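Local coordinates for protein beta-hexosaminidase Amuc_2018 (Akkermansia muciniphila, PDB 6JEB) that hydrolyses terminal non-reducing N-acetylhexosamine residues, among them beta-linked N-acetylglucosamine at the ends of N-glycans and in chitobiose, at residues Pro227-Val232 against Cys267-Glu272; Phe205-Pro210 against Thr261-Lys266; Asp189-Asn194 against Lys222-Pro227. All coordinates share one frame; numbering follows the deposited sequence.

Contact 1 (Pro227-Val232 against Cys267-Glu272). With ZN (zinc ion), chain B.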
ATOM      1  N   PRO A 227      10.183 -22.632 -12.396  1.00 14.40           N
ATOM      2  CA  PRO A 227       9.050 -22.669 -13.336  1.00 15.32           C
ATOM      3  C   PRO A 227       8.877 -24.002 -14.041  1.00 15.23           C
ATOM      4  O   PRO A 227       7.843 -24.198 -14.692  1.00 17.35           O
ATOM      5  CB  PRO A 227       9.384 -21.558 -14.346  1.00 17.00           C
ATOM      6  CG  PRO A 227      10.366 -20.672 -13.640  1.00 16.42           C
ATOM      7  CD  PRO A 227      11.168 -21.601 -12.759  1.00 15.74           C
ATOM      8  N   GLN A 228       9.848 -24.912 -13.952  1.00 15.47           N
ATOM      9  CA  GLN A 228       9.725 -26.181 -14.658  1.00 15.63           C
ATOM     10  C   GLN A 228       8.933 -27.219 -13.886  1.00 17.52           C
ATOM     11  O   GLN A 228       8.648 -28.293 -14.431  1.00 18.85           O
ATOM     12  CB  GLN A 228      11.109 -26.757 -14.976  1.00 15.92           C
ATOM     13  CG  GLN A 228      12.141 -25.721 -15.427  1.00 16.91           C
ATOM     14  CD  GLN A 228      11.577 -24.671 -16.377  1.00 17.99           C
ATOM     15  OE1 GLN A 228      10.697 -24.947 -17.203  1.00 19.39           O
ATOM     16  NE2 GLN A 228      12.093 -23.459 -16.269  1.00 17.52           N
ATOM     17  N   LYS A 229       8.554 -26.935 -12.648  1.00 17.47           N
ATOM     18  CA  LYS A 229       7.950 -27.951 -11.799  0.50 18.60           C
ATOM     19  C   LYS A 229       6.435 -27.842 -11.839  1.00 18.02           C
ATOM     20  O   LYS A 229       5.890 -26.770 -11.524  1.00 18.08           O
ATOM     21  CB  LYS A 229       8.462 -27.803 -10.373  0.50 20.82           C
ATOM     22  CG  LYS A 229       9.977 -27.932 -10.307  0.50 21.59           C
ATOM     23  CD  LYS A 229      10.426 -28.554  -9.007  0.50 21.65           C
ATOM     24  CE  LYS A 229      11.922 -28.770  -8.992  0.50 22.24           C
ATOM     25  NZ  LYS A 229      12.403 -29.184  -7.638  0.50 20.99           N
ATOM     26  N   PRO A 230       5.723 -28.905 -12.222  1.00 16.95           N
ATOM     27  CA  PRO A 230       4.258 -28.805 -12.313  1.00 17.94           C
ATOM     28  C   PRO A 230       3.605 -28.463 -10.994  1.00 17.01           C
ATOM     29  O   PRO A 230       2.547 -27.818 -10.985  1.00 17.32           O
ATOM     30  CB  PRO A 230       3.835 -30.194 -12.811  1.00 19.74           C
ATOM     31  CG  PRO A 230       4.995 -31.099 -12.468  1.00 21.71           C
ATOM     32  CD  PRO A 230       6.222 -30.238 -12.604  1.00 19.23           C
ATOM     33  N   GLU A 231       4.195 -28.881  -9.872  1.00 17.91           N
ATOM     34  CA  GLU A 231       3.639 -28.574  -8.556  0.50 16.70           C
ATOM     35  C   GLU A 231       3.560 -27.075  -8.307  1.00 15.39           C
ATOM     36  O   GLU A 231       2.681 -26.607  -7.577  1.00 16.76           O
ATOM     37  CB  GLU A 231       4.521 -29.189  -7.470  0.50 18.68           C
ATOM     38  CG  GLU A 231       4.560 -30.698  -7.456  0.50 20.32           C
ATOM     39  CD  GLU A 231       5.590 -31.288  -8.409  0.50 20.21           C
ATOM     40  OE1 GLU A 231       6.263 -30.533  -9.162  0.50 14.35           O
ATOM     41  OE2 GLU A 231       5.727 -32.525  -8.392  0.50 26.64           O
ATOM     42  N   VAL A 232       4.506 -26.317  -8.869  1.00 15.21           N
ATOM     43  CA  VAL A 232       4.508 -24.867  -8.691  1.00 15.38           C
ATOM     44  C   VAL A 232       3.250 -24.266  -9.302  1.00 15.36           C
ATOM     45  O   VAL A 232       2.574 -23.432  -8.690  1.00 15.31           O
ATOM     46  CB  VAL A 232       5.785 -24.260  -9.306  1.00 16.30           C
ATOM     47  CG1 VAL A 232       5.650 -22.757  -9.455  1.00 18.88           C
ATOM     48  CG2 VAL A 232       6.990 -24.612  -8.454  1.00 17.81           C
ATOM     49  N   CYS A 267      20.155 -24.022 -12.374  1.00 15.89           N
ATOM     50  CA  CYS A 267      19.217 -25.129 -12.227  1.00 15.46           C
ATOM     51  C   CYS A 267      19.290 -26.073 -13.425  1.00 16.51           C
ATOM     52  O   CYS A 267      19.173 -25.623 -14.573  1.00 17.15           O
ATOM     53  CB  CYS A 267      17.800 -24.576 -12.101  1.00 14.83           C
ATOM     54  SG  CYS A 267      16.517 -25.857 -12.121  1.00 15.55           S
ATOM     55  N   PRO A 268      19.463 -27.382 -13.206  1.00 16.50           N
ATOM     56  CA  PRO A 268      19.528 -28.300 -14.352  1.00 17.04           C
ATOM     57  C   PRO A 268      18.225 -28.386 -15.123  1.00 16.90           C
ATOM     58  O   PRO A 268      18.254 -28.641 -16.335  1.00 19.08           O
ATOM     59  CB  PRO A 268      19.915 -29.645 -13.713  1.00 17.77           C
ATOM     60  CG  PRO A 268      19.458 -29.522 -12.292  1.00 20.59           C
ATOM     61  CD  PRO A 268      19.674 -28.077 -11.926  1.00 17.92           C
ATOM     62  N   LEU A 269      17.080 -28.177 -14.464  1.00 15.33           N
ATOM     63  CA  LEU A 269      15.810 -28.164 -15.183  1.00 14.21           C
ATOM     64  C   LEU A 269      15.651 -26.879 -15.983  1.00 15.07           C
ATOM     65  O   LEU A 269      15.257 -26.910 -17.154  1.00 17.24           O
ATOM     66  CB  LEU A 269      14.644 -28.309 -14.204  1.00 14.29           C
ATOM     67  CG  LEU A 269      14.637 -29.583 -13.359  1.00 14.65           C
ATOM     68  CD1 LEU A 269      13.437 -29.552 -12.419  1.00 17.00           C
ATOM     69  CD2 LEU A 269      14.612 -30.826 -14.235  1.00 17.00           C
ATOM     70  N   CYS A 270      15.940 -25.733 -15.358  1.00 15.75           N
ATOM     71  CA  CYS A 270      15.778 -24.459 -16.055  1.00 16.26           C
ATOM     72  C   CYS A 270      16.756 -24.315 -17.215  1.00 16.62           C
ATOM     73  O   CYS A 270      16.407 -23.715 -18.240  1.00 18.90           O
ATOM     74  CB  CYS A 270      15.916 -23.287 -15.082  1.00 16.17           C
ATOM     75  SG  CYS A 270      14.545 -23.142 -13.899  1.00 16.54           S
ATOM     76  N   ARG A 271      17.973 -24.853 -17.086  1.00 17.21           N
ATOM     77  CA  ARG A 271      18.928 -24.769 -18.189  1.00 18.21           C
ATOM     78  C   ARG A 271      18.364 -25.388 -19.459  1.00 19.53           C
ATOM     79  O   ARG A 271      18.425 -24.784 -20.536  1.00 20.50           O
ATOM     80  CB  ARG A 271      20.244 -25.448 -17.808  1.00 18.41           C
ATOM     81  CG  ARG A 271      21.099 -24.589 -16.924  1.00 19.04           C
ATOM     82  CD  ARG A 271      22.324 -25.329 -16.455  1.00 20.60           C
ATOM     83  NE  ARG A 271      23.259 -24.395 -15.847  1.00 23.19           N
ATOM     84  CZ  ARG A 271      24.461 -24.719 -15.391  1.00 26.02           C
ATOM     85  NH1 ARG A 271      24.896 -25.971 -15.474  1.00 28.72           N
ATOM     86  NH2 ARG A 271      25.227 -23.779 -14.855  1.00 26.17           N
ATOM     87  N   GLU A 272      17.810 -26.600 -19.356  1.00 19.56           N
ATOM     88  CA  GLU A 272      17.281 -27.255 -20.549  1.00 21.04           C
ATOM     89  C   GLU A 272      15.963 -26.643 -20.998  1.00 21.25           C
ATOM     90  O   GLU A 272      15.669 -26.629 -22.199  1.00 22.22           O
ATOM     91  CB  GLU A 272      17.117 -28.756 -20.319  1.00 21.58           C
ATOM     92  CG  GLU A 272      18.378 -29.537 -20.539  1.00 23.71           C
ATOM     93  CD  GLU A 272      18.942 -29.364 -21.947  1.00 26.08           C
ATOM     94  OE1 GLU A 272      18.229 -29.631 -22.940  1.00 27.42           O
ATOM     95  OE2 GLU A 272      20.103 -28.945 -22.059  1.00 29.26           O
TER
HETATM   96 ZN    ZN B 501      14.684 -24.420 -11.906  1.00 16.03          ZN
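Gln-228 reaches Cys-270 with its amide nitrogen: NE2 donates to SG over 3.4 Å, almost straight at 173°, with the sulfur lying in the plane of the amide. That same sulfur binds the zinc ion, so the hydrogen bond is a second-shell grip on a metal ligand and would be expected to spread some of the thiolate's charge. Cys-267 SG is the other ligand given by this helix start, 2.3 Å from the zinc ion, and it also caps the helix by accepting from Cys-270 N at 3.3 Å. Behind the amide, the stem of Gln-228 lies on Leu-269, Gln-228 CG being 3.8 Å from Leu-269 CB. The chain bends at chi2 (-41°), which turns CD back toward the cysteine. In one of its two conformers Lys-229 crosses Leu-269 at about a right angle, its CE 3.8 Å from CD1, and NZ probably bonds to the carbonyl oxygens of Phe-205 and Glu-203. Pro-227 adds its CD against Cys-270 SG. Cys-206 and Cys-226 complete the metal site. The contact thus brings the turn leading into helix 230-246 against the first turn of helix 268-277, at the protein surface, with helix 282-299 touching both through Gln-285.

Contact 2 (Phe205-Pro210 against Thr261-Lys266); sequences FCFPKP and TELWEK. With ZN (zinc ion), chain B.
Cys-206 and Phe-207 meet helix 262-266 in two unlike ways, one buried and one toward solvent. On the buried side, Cys-206 SG sits at the edge of the Trp-264 indole, 3.5 Å from CD1 and near the ring plane, a sulfur-aromatic contact made by a sulfur that also binds the zinc ion at 2.3 Å. The indole is held in turn by its NE1, which bonds to the carbonyl oxygen of Val-225. Toward the outside, Phe-207 brings the rim of its ring to two carbonyl oxygens of the helix: CE2 lies 3.5 Å from Leu-263 O, in the ring plane, and CZ 3.7 Å from Lys-266 O. Looser apolar contact follows, with Phe-207 CD2 4.2 Å from Leu-263 CD2 and CZ 3.9 Å from Lys-266 CB. An alanine in place of Phe-207 would probably open a gap beside Leu-263 and leave the CB of Lys-266 without its aromatic neighbour. Past CG the lysine runs extended and away, to a salt bridge with Glu-262 OE2 at 3.1 Å. With Cys-226, Cys-267 and Cys-270, Cys-206 forms a four-cysteine zinc site that ties this loop to the start of helix 268-277, while helix 262-266 packs beside it through Trp-264.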
ATOM      1  N   PHE A 205      11.292 -25.619  -5.566  1.00 13.69           N
ATOM      2  CA  PHE A 205      12.459 -24.798  -5.851  1.00 13.91           C
ATOM      3  C   PHE A 205      13.495 -25.576  -6.654  1.00 13.64           C
ATOM      4  O   PHE A 205      13.535 -26.809  -6.627  1.00 15.65           O
ATOM      5  CB  PHE A 205      13.053 -24.248  -4.545  1.00 13.53           C
ATOM      6  CG  PHE A 205      12.131 -23.284  -3.858  1.00 13.39           C
ATOM      7  CD1 PHE A 205      11.032 -23.748  -3.140  1.00 13.34           C
ATOM      8  CD2 PHE A 205      12.315 -21.920  -3.995  1.00 14.49           C
ATOM      9  CE1 PHE A 205      10.140 -22.852  -2.553  1.00 13.65           C
ATOM     10  CE2 PHE A 205      11.442 -21.017  -3.403  1.00 13.67           C
ATOM     11  CZ  PHE A 205      10.352 -21.479  -2.676  1.00 13.62           C
ATOM     12  N   CYS A 206      14.340 -24.828  -7.376  1.00 14.32           N
ATOM     13  CA  CYS A 206      15.356 -25.448  -8.224  1.00 15.07           C
ATOM     14  C   CYS A 206      16.301 -26.327  -7.414  1.00 16.06           C
ATOM     15  O   CYS A 206      16.722 -27.397  -7.877  1.00 17.66           O
ATOM     16  CB  CYS A 206      16.165 -24.369  -8.946  1.00 14.81           C
ATOM     17  SG  CYS A 206      15.195 -23.225  -9.955  1.00 15.82           S
ATOM     18  N   PHE A 207      16.664 -25.879  -6.213  1.00 15.76           N
ATOM     19  CA  PHE A 207      17.621 -26.572  -5.353  1.00 16.15           C
ATOM     20  C   PHE A 207      16.950 -26.798  -4.004  1.00 15.18           C
ATOM     21  O   PHE A 207      17.155 -26.031  -3.051  1.00 17.29           O
ATOM     22  CB  PHE A 207      18.935 -25.794  -5.251  1.00 17.27           C
ATOM     23  CG  PHE A 207      19.667 -25.693  -6.562  1.00 16.97           C
ATOM     24  CD1 PHE A 207      20.520 -26.713  -6.972  1.00 17.76           C
ATOM     25  CD2 PHE A 207      19.481 -24.603  -7.401  1.00 17.86           C
ATOM     26  CE1 PHE A 207      21.180 -26.645  -8.184  1.00 18.02           C
ATOM     27  CE2 PHE A 207      20.148 -24.520  -8.619  1.00 17.60           C
ATOM     28  CZ  PHE A 207      21.001 -25.545  -9.007  1.00 18.03           C
ATOM     29  N   PRO A 208      16.141 -27.849  -3.890  1.00 15.95           N
ATOM     30  CA  PRO A 208      15.401 -28.081  -2.642  1.00 16.50           C
ATOM     31  C   PRO A 208      16.339 -28.316  -1.467  1.00 17.86           C
ATOM     32  O   PRO A 208      17.300 -29.092  -1.547  1.00 19.41           O
ATOM     33  CB  PRO A 208      14.557 -29.324  -2.955  1.00 17.51           C
ATOM     34  CG  PRO A 208      14.453 -29.342  -4.445  1.00 19.94           C
ATOM     35  CD  PRO A 208      15.778 -28.817  -4.937  1.00 17.37           C
ATOM     36  N   LYS A 209      16.047 -27.629  -0.366  1.00 17.28           N
ATOM     37  CA  LYS A 209      16.828 -27.713   0.863  1.00 18.66           C
ATOM     38  C   LYS A 209      15.851 -28.056   1.978  1.00 18.81           C
ATOM     39  O   LYS A 209      15.233 -27.166   2.577  1.00 18.40           O
ATOM     40  CB  LYS A 209      17.571 -26.405   1.122  1.00 18.55           C
ATOM     41  CG  LYS A 209      18.585 -26.062   0.026  1.00 21.46           C
ATOM     42  CD  LYS A 209      19.042 -24.604   0.130  1.00 23.01           C
ATOM     43  CE  LYS A 209      19.871 -24.182  -1.061  1.00 25.50           C
ATOM     44  NZ  LYS A 209      19.040 -24.100  -2.284  1.00 21.16           N
ATOM     45  N   PRO A 210      15.666 -29.345   2.270  1.00 21.08           N
ATOM     46  CA  PRO A 210      14.697 -29.729   3.313  1.00 23.10           C
ATOM     47  C   PRO A 210      14.988 -29.129   4.678  1.00 22.85           C
ATOM     48  O   PRO A 210      14.056 -28.978   5.480  1.00 23.90           O
ATOM     49  CB  PRO A 210      14.793 -31.261   3.338  1.00 26.79           C
ATOM     50  CG  PRO A 210      15.291 -31.627   1.982  1.00 29.84           C
ATOM     51  CD  PRO A 210      16.216 -30.514   1.561  1.00 24.53           C
ATOM     52  N   THR A 261      18.752 -14.052 -10.364  1.00 17.75           N
ATOM     53  CA  THR A 261      18.452 -15.251 -11.137  1.00 17.60           C
ATOM     54  C   THR A 261      19.570 -16.288 -11.124  1.00 18.03           C
ATOM     55  O   THR A 261      19.507 -17.250 -11.895  1.00 19.01           O
ATOM     56  CB  THR A 261      18.080 -14.879 -12.569  1.00 19.21           C
ATOM     57  OG1 THR A 261      19.088 -14.022 -13.106  1.00 20.78           O
ATOM     58  CG2 THR A 261      16.727 -14.161 -12.604  1.00 19.91           C
ATOM     59  N   GLU A 262      20.561 -16.131 -10.244  1.00 17.67           N
ATOM     60  CA  GLU A 262      21.683 -17.065 -10.158  1.00 19.07           C
ATOM     61  C   GLU A 262      21.228 -18.523 -10.113  1.00 18.75           C
ATOM     62  O   GLU A 262      21.784 -19.379 -10.811  1.00 20.06           O
ATOM     63  CB  GLU A 262      22.516 -16.730  -8.921  1.00 24.15           C
ATOM     64  CG  GLU A 262      23.594 -17.741  -8.605  1.00 30.72           C
ATOM     65  CD  GLU A 262      24.268 -17.470  -7.275  1.00 36.92           C
ATOM     66  OE1 GLU A 262      24.216 -16.314  -6.804  1.00 38.57           O
ATOM     67  OE2 GLU A 262      24.842 -18.416  -6.696  1.00 39.87           O
ATOM     68  N   LEU A 263      20.224 -18.833  -9.285  1.00 17.42           N
ATOM     69  CA  LEU A 263      19.832 -20.235  -9.144  1.00 17.01           C
ATOM     70  C   LEU A 263      19.060 -20.745 -10.357  1.00 16.80           C
ATOM     71  O   LEU A 263      19.168 -21.930 -10.692  1.00 18.39           O
ATOM     72  CB  LEU A 263      19.071 -20.477  -7.836  1.00 17.27           C
ATOM     73  CG  LEU A 263      19.888 -20.237  -6.561  1.00 18.06           C
ATOM     74  CD1 LEU A 263      19.131 -20.712  -5.317  1.00 18.32           C
ATOM     75  CD2 LEU A 263      21.256 -20.908  -6.649  1.00 19.41           C
ATOM     76  N   TRP A 264      18.274 -19.882 -11.018  1.00 16.19           N
ATOM     77  CA  TRP A 264      17.689 -20.265 -12.302  1.00 16.10           C
ATOM     78  C   TRP A 264      18.775 -20.573 -13.326  1.00 15.66           C
ATOM     79  O   TRP A 264      18.657 -21.534 -14.099  1.00 18.36           O
ATOM     80  CB  TRP A 264      16.792 -19.151 -12.837  1.00 15.89           C
ATOM     81  CG  TRP A 264      15.404 -19.131 -12.272  1.00 15.25           C
ATOM     82  CD1 TRP A 264      14.880 -19.964 -11.310  1.00 15.34           C
ATOM     83  CD2 TRP A 264      14.344 -18.250 -12.659  1.00 15.68           C
ATOM     84  NE1 TRP A 264      13.566 -19.632 -11.068  1.00 15.28           N
ATOM     85  CE2 TRP A 264      13.213 -18.586 -11.885  1.00 14.76           C
ATOM     86  CE3 TRP A 264      14.242 -17.203 -13.587  1.00 16.51           C
ATOM     87  CZ2 TRP A 264      11.993 -17.916 -12.011  1.00 16.03           C
ATOM     88  CZ3 TRP A 264      13.034 -16.538 -13.710  1.00 16.50           C
ATOM     89  CH2 TRP A 264      11.924 -16.893 -12.924  1.00 16.17           C
ATOM     90  N   GLU A 265      19.830 -19.754 -13.363  1.00 17.57           N
ATOM     91  CA  GLU A 265      20.912 -20.001 -14.313  1.00 19.12           C
ATOM     92  C   GLU A 265      21.529 -21.375 -14.090  1.00 19.65           C
ATOM     93  O   GLU A 265      21.831 -22.088 -15.055  1.00 19.97           O
ATOM     94  CB  GLU A 265      21.985 -18.913 -14.210  1.00 21.37           C
ATOM     95  CG  GLU A 265      22.991 -18.926 -15.367  1.00 24.43           C
ATOM     96  CD  GLU A 265      24.043 -20.016 -15.231  1.00 27.63           C
ATOM     97  OE1 GLU A 265      24.450 -20.313 -14.088  1.00 29.80           O
ATOM     98  OE2 GLU A 265      24.454 -20.582 -16.268  1.00 29.95           O
ATOM     99  N   LYS A 266      21.705 -21.769 -12.823  1.00 18.47           N
ATOM    100  CA  LYS A 266      22.379 -23.016 -12.479  1.00 19.27           C
ATOM    101  C   LYS A 266      21.462 -24.227 -12.488  1.00 17.18           C
ATOM    102  O   LYS A 266      21.957 -25.356 -12.595  1.00 19.06           O
ATOM    103  CB  LYS A 266      22.997 -22.910 -11.082  1.00 20.08           C
ATOM    104  CG  LYS A 266      24.165 -21.958 -11.000  1.00 24.13           C
ATOM    105  CD  LYS A 266      24.698 -21.852  -9.589  1.00 28.96           C
ATOM    106  CE  LYS A 266      25.875 -20.885  -9.540  1.00 36.38           C
ATOM    107  NZ  LYS A 266      26.405 -20.712  -8.160  1.00 42.00           N
TER
HETATM  108 ZN    ZN B 501      14.684 -24.420 -11.906  1.00 16.03          ZN

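Contact 3 (Asp189-Asn194 against Lys222-Pro227); sequences DMPGHN and KELVCP. With ZN (zinc ion), chain B.
Pro-191 and Val-225 join two loops of the family 20 catalytic barrel, the one that follows strand 183-187 and the one that leads to helix 230-246. Their side chains touch, Pro-191 CB lying 3.8 Å from Val-225 CG2. The two methyls of the valine divide the work: CG2, between the backbone N and the carbonyl carbon, faces the proline, while CG1, anti to the carbonyl carbon (chi1 -70°), lies 3.7 Å from Asn-194 ND2, the two side chains crossing at a slant. Leu-224 points its CD2 at the backbone of Gly-192, 3.6 Å from CA, a close fit against a residue without a side chain.

The polar centre of all this is the carbonyl oxygen of Pro-191. Val-225 N donates to it at 3.2 Å, tilted from the carbonyl plane, and Asn-194 ND2 donates from the opposite face at 3.0 Å, standing well above that plane. Leu-224 CA adds a CA-H...O contact to the same oxygen. A cis peptide bond precedes Pro-191. Around the loops, Trp-264 and Met-286 also touch the proline, and Tyr-236 of helix 230-246 touches both Asn-194 and Val-225.

The two loops carry sites of different kinds. His-193, of the charge relay system, points away from the partner loop and bonds through ND1 to Asp-130 and through NE2 to Glu-258, whereas Cys-226 on the other loop turns its SG to the zinc ion. The join thus links a loop of the catalytic centre to a loop of the zinc site. Beside Glu-223 a water bridges the loops, accepting from Asn-194 N at 2.8 Å and donating to Glu-223 O at 2.6 Å.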
ATOM      1  N   ASP A 189       4.172 -12.690  -3.345  1.00 12.08           N
ATOM      2  CA  ASP A 189       5.438 -12.284  -3.944  1.00 12.07           C
ATOM      3  C   ASP A 189       6.121 -13.497  -4.591  1.00 11.51           C
ATOM      4  O   ASP A 189       6.283 -14.550  -3.963  1.00 12.69           O
ATOM      5  CB  ASP A 189       6.319 -11.627  -2.874  1.00 13.37           C
ATOM      6  CG  ASP A 189       7.452 -10.792  -3.456  1.00 13.58           C
ATOM      7  OD1 ASP A 189       7.838 -11.017  -4.623  1.00 14.46           O
ATOM      8  OD2 ASP A 189       7.969  -9.912  -2.716  1.00 12.75           O
ATOM      9  N   MET A 190       6.487 -13.362  -5.864  1.00 12.24           N
ATOM     10  CA  MET A 190       7.137 -14.435  -6.604  1.00 11.95           C
ATOM     11  C   MET A 190       7.983 -13.804  -7.699  1.00 12.94           C
ATOM     12  O   MET A 190       7.702 -12.682  -8.130  1.00 14.73           O
ATOM     13  CB  MET A 190       6.088 -15.362  -7.228  1.00 12.79           C
ATOM     14  CG  MET A 190       5.110 -14.638  -8.130  1.00 15.13           C
ATOM     15  SD  MET A 190       3.791 -15.712  -8.717  1.00 19.70           S
ATOM     16  CE  MET A 190       2.719 -15.732  -7.308  1.00 19.83           C
ATOM     17  N   PRO A 191       9.028 -14.503  -8.180  1.00 13.23           N
ATOM     18  CA  PRO A 191       9.443 -15.851  -7.784  1.00 13.38           C
ATOM     19  C   PRO A 191      10.347 -15.886  -6.551  1.00 12.97           C
ATOM     20  O   PRO A 191      10.604 -16.978  -6.035  1.00 13.53           O
ATOM     21  CB  PRO A 191      10.200 -16.347  -9.020  1.00 14.44           C
ATOM     22  CG  PRO A 191      10.839 -15.094  -9.581  1.00 15.79           C
ATOM     23  CD  PRO A 191       9.827 -13.988  -9.311  1.00 13.93           C
ATOM     24  N   GLY A 192      10.817 -14.729  -6.091  1.00 13.34           N
ATOM     25  CA  GLY A 192      11.680 -14.637  -4.934  1.00 13.58           C
ATOM     26  C   GLY A 192      10.933 -14.248  -3.678  1.00 13.07           C
ATOM     27  O   GLY A 192       9.709 -14.394  -3.576  1.00 14.05           O
ATOM     28  N   HIS A 193      11.685 -13.736  -2.702  1.00 11.65           N
ATOM     29  CA  HIS A 193      11.140 -13.442  -1.378  1.00 11.72           C
ATOM     30  C   HIS A 193      10.322 -14.622  -0.859  1.00 12.31           C
ATOM     31  O   HIS A 193       9.230 -14.469  -0.304  1.00 12.65           O
ATOM     32  CB  HIS A 193      10.346 -12.130  -1.375  1.00 12.65           C
ATOM     33  CG  HIS A 193      11.213 -10.916  -1.237  1.00 12.36           C
ATOM     34  ND1 HIS A 193      11.643 -10.454  -0.011  1.00 12.86           N
ATOM     35  CD2 HIS A 193      11.757 -10.090  -2.165  1.00 13.36           C
ATOM     36  CE1 HIS A 193      12.397  -9.382  -0.186  1.00 14.27           C
ATOM     37  NE2 HIS A 193      12.485  -9.141  -1.486  1.00 14.40           N
ATOM     38  N   ASN A 194      10.894 -15.818  -1.017  1.00 12.13           N
ATOM     39  CA  ASN A 194      10.148 -17.060  -0.871  1.00 12.28           C
ATOM     40  C   ASN A 194      10.789 -18.023   0.123  1.00 12.48           C
ATOM     41  O   ASN A 194      10.549 -19.234   0.038  1.00 13.47           O
ATOM     42  CB  ASN A 194       9.959 -17.741  -2.233  1.00 12.86           C
ATOM     43  CG  ASN A 194       8.555 -17.566  -2.782  1.00 12.54           C
ATOM     44  OD1 ASN A 194       7.585 -17.491  -2.024  1.00 13.48           O
ATOM     45  ND2 ASN A 194       8.434 -17.529  -4.103  1.00 14.59           N
ATOM     46  N   LYS A 222      18.159 -15.890  -2.397  1.00 16.31           N
ATOM     47  CA  LYS A 222      18.294 -16.249  -3.804  1.00 17.81           C
ATOM     48  C   LYS A 222      17.330 -17.348  -4.232  1.00 16.25           C
ATOM     49  O   LYS A 222      17.368 -17.765  -5.397  1.00 18.10           O
ATOM     50  CB  LYS A 222      19.730 -16.703  -4.107  1.00 21.16           C
ATOM     51  CG  LYS A 222      20.799 -15.660  -3.823  1.00 26.80           C
ATOM     52  CD  LYS A 222      22.194 -16.226  -4.072  1.00 32.24           C
ATOM     53  CE  LYS A 222      23.269 -15.174  -3.840  1.00 36.64           C
ATOM     54  NZ  LYS A 222      24.645 -15.716  -4.050  1.00 40.28           N
ATOM     55  N   GLU A 223      16.469 -17.825  -3.333  1.00 15.33           N
ATOM     56  CA  GLU A 223      15.616 -18.980  -3.608  1.00 15.56           C
ATOM     57  C   GLU A 223      14.435 -18.572  -4.484  1.00 15.47           C
ATOM     58  O   GLU A 223      13.517 -17.887  -4.023  1.00 18.22           O
ATOM     59  CB  GLU A 223      15.128 -19.581  -2.292  1.00 17.48           C
ATOM     60  CG  GLU A 223      16.233 -20.166  -1.441  1.00 19.23           C
ATOM     61  CD  GLU A 223      16.893 -21.362  -2.098  1.00 22.80           C
ATOM     62  OE1 GLU A 223      16.234 -22.029  -2.926  1.00 24.31           O
ATOM     63  OE2 GLU A 223      18.070 -21.641  -1.787  1.00 23.48           O
ATOM     64  N   LEU A 224      14.433 -19.014  -5.738  1.00 14.48           N
ATOM     65  CA  LEU A 224      13.325 -18.763  -6.648  1.00 13.58           C
ATOM     66  C   LEU A 224      12.558 -20.059  -6.889  1.00 13.40           C
ATOM     67  O   LEU A 224      13.163 -21.129  -7.038  1.00 15.22           O
ATOM     68  CB  LEU A 224      13.829 -18.233  -8.000  1.00 13.75           C
ATOM     69  CG  LEU A 224      14.752 -17.010  -7.994  1.00 15.04           C
ATOM     70  CD1 LEU A 224      14.939 -16.480  -9.404  1.00 16.22           C
ATOM     71  CD2 LEU A 224      14.218 -15.905  -7.091  1.00 16.43           C
ATOM     72  N   VAL A 225      11.225 -19.966  -6.941  1.00 13.08           N
ATOM     73  CA  VAL A 225      10.454 -21.126  -7.377  1.00 13.05           C
ATOM     74  C   VAL A 225      10.914 -21.533  -8.779  1.00 13.59           C
ATOM     75  O   VAL A 225      11.331 -20.698  -9.594  1.00 15.69           O
ATOM     76  CB  VAL A 225       8.934 -20.887  -7.333  1.00 13.73           C
ATOM     77  CG1 VAL A 225       8.447 -20.794  -5.889  1.00 15.04           C
ATOM     78  CG2 VAL A 225       8.552 -19.632  -8.141  1.00 15.06           C
ATOM     79  N   CYS A 226      10.867 -22.837  -9.053  1.00 14.95           N
ATOM     80  CA  CYS A 226      11.339 -23.354 -10.330  1.00 14.46           C
ATOM     81  C   CYS A 226      10.176 -23.416 -11.312  1.00 14.98           C
ATOM     82  O   CYS A 226       9.242 -24.200 -11.096  1.00 15.13           O
ATOM     83  CB  CYS A 226      11.947 -24.736 -10.152  1.00 14.51           C
ATOM     84  SG  CYS A 226      12.565 -25.400 -11.727  1.00 15.63           S
ATOM     85  N   PRO A 227      10.183 -22.632 -12.396  1.00 14.40           N
ATOM     86  CA  PRO A 227       9.050 -22.669 -13.336  1.00 15.32           C
ATOM     87  C   PRO A 227       8.877 -24.002 -14.041  1.00 15.23           C
ATOM     88  O   PRO A 227       7.843 -24.198 -14.692  1.00 17.35           O
ATOM     89  CB  PRO A 227       9.384 -21.558 -14.346  1.00 17.00           C
ATOM     90  CG  PRO A 227      10.366 -20.672 -13.640  1.00 16.42           C
ATOM     91  CD  PRO A 227      11.168 -21.601 -12.759  1.00 15.74           C
TER
HETATM   92 ZN    ZN B 501      14.684 -24.420 -11.906  1.00 16.03          ZN
HETATM   93  O   HOH W   1      13.501 -16.339  -1.929  1.00 18.82           O

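How the contacts relate
In contact 3 every touching residue is buried, contact 2 is partly buried, and contact 1 lies at the surface, farthest of the three from the centre of the chain. All three touch the same zinc ion: contact 1 supplies two of its cysteines, the others one each. Contacts 1 and 3 share Pro-227, while the segments of contact 2 alternate along the chain with those of both. The chemistry changes with depth, from an amide-to-sulfur hydrogen bond near the surface, through aromatic edges in contact 2, to a backbone hydrogen bond and a bridging water in contact 3. Salt bridges Lys-209 to Glu-223 and Lys-222 to Glu-262 tie contacts 2 and 3 together.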